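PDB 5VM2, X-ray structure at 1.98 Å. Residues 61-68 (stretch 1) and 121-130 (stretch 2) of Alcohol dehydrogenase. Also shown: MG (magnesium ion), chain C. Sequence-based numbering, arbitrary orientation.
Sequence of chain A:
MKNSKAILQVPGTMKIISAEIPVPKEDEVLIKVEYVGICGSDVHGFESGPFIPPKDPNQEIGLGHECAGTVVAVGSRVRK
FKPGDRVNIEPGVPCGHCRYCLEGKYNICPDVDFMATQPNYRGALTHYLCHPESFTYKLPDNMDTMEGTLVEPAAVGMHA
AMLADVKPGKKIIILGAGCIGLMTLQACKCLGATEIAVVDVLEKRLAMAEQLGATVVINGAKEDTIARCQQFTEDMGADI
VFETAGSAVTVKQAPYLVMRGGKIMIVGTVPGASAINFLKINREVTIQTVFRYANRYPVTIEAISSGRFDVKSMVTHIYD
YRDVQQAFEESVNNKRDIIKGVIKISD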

# COMPACT_ATOMS: atom_id res chain seq x y z
N ILE A 61 -11.19 -12.40 -13.91
CA ILE A 61 -10.61 -11.94 -12.65
C ILE A 61 -9.52 -10.92 -12.95
O ILE A 61 -8.43 -11.29 -13.39
CB ILE A 61 -10.07 -13.11 -11.82
CG1 ILE A 61 -11.19 -14.10 -11.50
CG2 ILE A 61 -9.41 -12.61 -10.55
CD1 ILE A 61 -10.70 -15.39 -10.89
N GLY A 62 -9.81 -9.65 -12.71
CA GLY A 62 -8.81 -8.61 -12.88
C GLY A 62 -7.88 -8.50 -11.68
O GLY A 62 -8.14 -9.03 -10.60
N LEU A 63 -6.77 -7.81 -11.90
CA LEU A 63 -5.78 -7.60 -10.85
C LEU A 63 -5.24 -6.18 -10.93
O LEU A 63 -5.25 -5.56 -12.00
CB LEU A 63 -4.62 -8.60 -10.95
CG LEU A 63 -4.91 -10.03 -10.51
CD1 LEU A 63 -3.67 -10.89 -10.67
CD2 LEU A 63 -5.41 -10.07 -9.07
N GLY A 64 -4.79 -5.67 -9.79
CA GLY A 64 -4.25 -4.33 -9.71
C GLY A 64 -5.17 -3.37 -8.99
O GLY A 64 -6.37 -3.33 -9.25
N HIS A 65 -4.60 -2.58 -8.07
CA HIS A 65 -5.38 -1.57 -7.37
C HIS A 65 -4.67 -0.23 -7.21
O HIS A 65 -5.35 0.78 -7.03
CB HIS A 65 -5.81 -2.08 -5.98
CG HIS A 65 -4.68 -2.31 -5.03
ND1 HIS A 65 -4.01 -3.51 -4.94
CD2 HIS A 65 -4.11 -1.50 -4.11
CE1 HIS A 65 -3.07 -3.42 -4.02
NE2 HIS A 65 -3.11 -2.21 -3.49
N GLU A 66 -3.34 -0.18 -7.28
CA GLU A 66 -2.60 1.08 -7.26
C GLU A 66 -2.44 1.55 -8.70
O GLU A 66 -1.80 0.86 -9.51
CB GLU A 66 -1.24 0.89 -6.59
CG GLU A 66 -1.18 -0.26 -5.60
CD GLU A 66 0.22 -0.50 -5.04
OE1 GLU A 66 0.34 -0.85 -3.85
OE2 GLU A 66 1.21 -0.33 -5.78
N CYS A 67 -3.00 2.71 -9.04
CA CYS A 67 -2.89 3.18 -10.41
C CYS A 67 -3.14 4.68 -10.49
O CYS A 67 -3.60 5.31 -9.54
CB CYS A 67 -3.85 2.42 -11.34
SG CYS A 67 -5.59 2.69 -10.98
N ALA A 68 -2.81 5.23 -11.66
CA ALA A 68 -2.98 6.64 -11.96
C ALA A 68 -3.00 6.80 -13.47
O ALA A 68 -2.61 5.89 -14.21
CB ALA A 68 -1.87 7.50 -11.34
N TYR A 121 -14.15 -7.78 -8.89
CA TYR A 121 -12.85 -8.20 -9.42
C TYR A 121 -12.38 -7.32 -10.57
O TYR A 121 -11.72 -7.79 -11.50
CB TYR A 121 -12.88 -9.67 -9.85
CG TYR A 121 -13.42 -10.62 -8.81
CD1 TYR A 121 -14.71 -11.14 -8.92
CD2 TYR A 121 -12.65 -11.02 -7.73
CE1 TYR A 121 -15.21 -12.01 -7.98
CE2 TYR A 121 -13.15 -11.89 -6.78
CZ TYR A 121 -14.43 -12.39 -6.91
OH TYR A 121 -14.93 -13.26 -5.97
N ARG A 122 -12.74 -6.03 -10.53
CA ARG A 122 -12.26 -5.08 -11.52
C ARG A 122 -10.80 -4.75 -11.25
O ARG A 122 -10.46 -4.21 -10.19
CB ARG A 122 -13.08 -3.80 -11.47
CG ARG A 122 -14.55 -3.93 -11.80
CD ARG A 122 -15.30 -2.64 -11.43
NE ARG A 122 -14.67 -1.44 -11.98
CZ ARG A 122 -13.88 -0.62 -11.30
NH1 ARG A 122 -13.59 -0.86 -10.03
NH2 ARG A 122 -13.35 0.45 -11.90
N GLY A 123 -9.93 -5.06 -12.21
CA GLY A 123 -8.51 -4.80 -12.05
C GLY A 123 -8.09 -3.47 -12.64
O GLY A 123 -8.67 -2.97 -13.60
N ALA A 124 -7.05 -2.88 -12.04
CA ALA A 124 -6.47 -1.66 -12.59
C ALA A 124 -5.65 -1.93 -13.85
O ALA A 124 -5.39 -1.00 -14.61
CB ALA A 124 -5.60 -0.97 -11.54
N LEU A 125 -5.25 -3.18 -14.07
CA LEU A 125 -4.50 -3.57 -15.27
C LEU A 125 -5.46 -3.59 -16.46
O LEU A 125 -6.00 -4.62 -16.86
CB LEU A 125 -3.83 -4.92 -15.06
CG LEU A 125 -2.71 -4.91 -14.02
CD1 LEU A 125 -2.27 -6.32 -13.66
CD2 LEU A 125 -1.53 -4.10 -14.53
N THR A 126 -5.67 -2.40 -17.02
CA THR A 126 -6.51 -2.21 -18.20
C THR A 126 -6.16 -0.85 -18.77
O THR A 126 -5.55 -0.01 -18.10
CB THR A 126 -8.00 -2.30 -17.85
OG1 THR A 126 -8.79 -2.10 -19.04
CG2 THR A 126 -8.37 -1.26 -16.81
N HIS A 127 -6.53 -0.63 -20.04
CA HIS A 127 -6.23 0.66 -20.65
C HIS A 127 -7.19 1.74 -20.18
O HIS A 127 -6.78 2.91 -20.06
CB HIS A 127 -6.28 0.55 -22.18
CG HIS A 127 -5.10 -0.17 -22.77
ND1 HIS A 127 -3.83 0.37 -22.79
CD2 HIS A 127 -5.00 -1.38 -23.36
CE1 HIS A 127 -3.00 -0.48 -23.36
NE2 HIS A 127 -3.69 -1.55 -23.72
N TYR A 128 -8.44 1.39 -19.89
CA TYR A 128 -9.47 2.36 -19.55
C TYR A 128 -10.30 1.82 -18.39
O TYR A 128 -10.70 0.66 -18.39
CB TYR A 128 -10.39 2.64 -20.74
CG TYR A 128 -9.71 3.32 -21.91
CD1 TYR A 128 -9.61 4.71 -21.96
CD2 TYR A 128 -9.16 2.58 -22.94
CE1 TYR A 128 -8.98 5.34 -23.02
CE2 TYR A 128 -8.52 3.21 -24.01
CZ TYR A 128 -8.44 4.58 -24.04
OH TYR A 128 -7.81 5.21 -25.10
N LEU A 129 -10.56 2.69 -17.41
CA LEU A 129 -11.44 2.33 -16.30
C LEU A 129 -12.19 3.57 -15.83
O LEU A 129 -11.79 4.70 -16.09
CB LEU A 129 -10.66 1.68 -15.14
CG LEU A 129 -9.59 2.45 -14.36
CD1 LEU A 129 -10.19 3.34 -13.27
CD2 LEU A 129 -8.60 1.48 -13.74
N CYS A 130 -13.28 3.33 -15.12
CA CYS A 130 -14.11 4.38 -14.55
C CYS A 130 -14.01 4.36 -13.03
O CYS A 130 -13.91 3.29 -12.43
CB CYS A 130 -15.57 4.23 -14.98
SG CYS A 130 -15.82 4.43 -16.76
MG MG C . -1.39 -1.04 -2.40
O HOH W 1 -7.32 -6.53 -14.94
O HOH W 2 -0.70 -1.54 -0.69

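Backbone atoms hold the two stretches together, and a few small or apolar side chains fill the space that remains. Three hydrogen bonds cross the contact. G62 N donates to Y121 O at 2.9 Å, L125 N donates to L63 O at 3.2 Å, and A124 N donates to G64 O at 2.9 Å. The two stretches bury 415 Å² of surface between them, both sides summed.

The glycines allow this close approach. G62 and G123 have their CA atoms 3.9 Å apart. A CB on G62 would point toward the other stretch and lie 2.4 Å from G123 N, which is a clash. A CB on G123 would lie 2.2 Å from L63 N, also a clash. G64 has a further constraint. Its phi/psi of 108/134 would jam a CB against the carbonyl O of L63, so the backbone itself calls for glycine.

L63 turns its CA-to-CB bond away from stretch 2. Its side chain is m, t, and its CB still comes within 4.3 Å of L125 CD1. L125 points toward stretch 1 and is also m, t, an extended form that carries CD1 back to L63. The backbones of these two leucines are linked a second time through water 1. The water donates to L125 O at 3.0 Å and accepts a weak bond from L63 N at 3.3 Å.

A124 points its CB toward stretch 1. A124 CB lies 4.0 Å from H65 N. C67 also points toward stretch 2. With chi1 at 65° (p), C67 SG touches both A124 CB (3.7 Å) and L129 CD2 (4.3 Å). L129 is p, p and points toward stretch 1; its CD2 methyl meets the sulfur in an apolar contact. A weak backbone bond from T126 N to A124 O, 2.8 Å, lies within stretch 2.

Y121 has phi/psi of 57/32, in the left-handed region. Its CA-to-CB bond points toward stretch 1, but its hydrogen bond to G62 is made by the carbonyl O. The Y121 OH is hydrogen-bonded elsewhere in the structure.

H65 and E66 point away from stretch 2 and serve the magnesium ion instead. H65 is p at chi1 and binds the metal through NE2 at 2.4 Å; E66 binds it through OE1 at 2.3 Å. The chi1 of E66, -25°, lies between wells, while its chi2 is t. Water 2 is a further ligand, at 1.9 Å from MG to its oxygen.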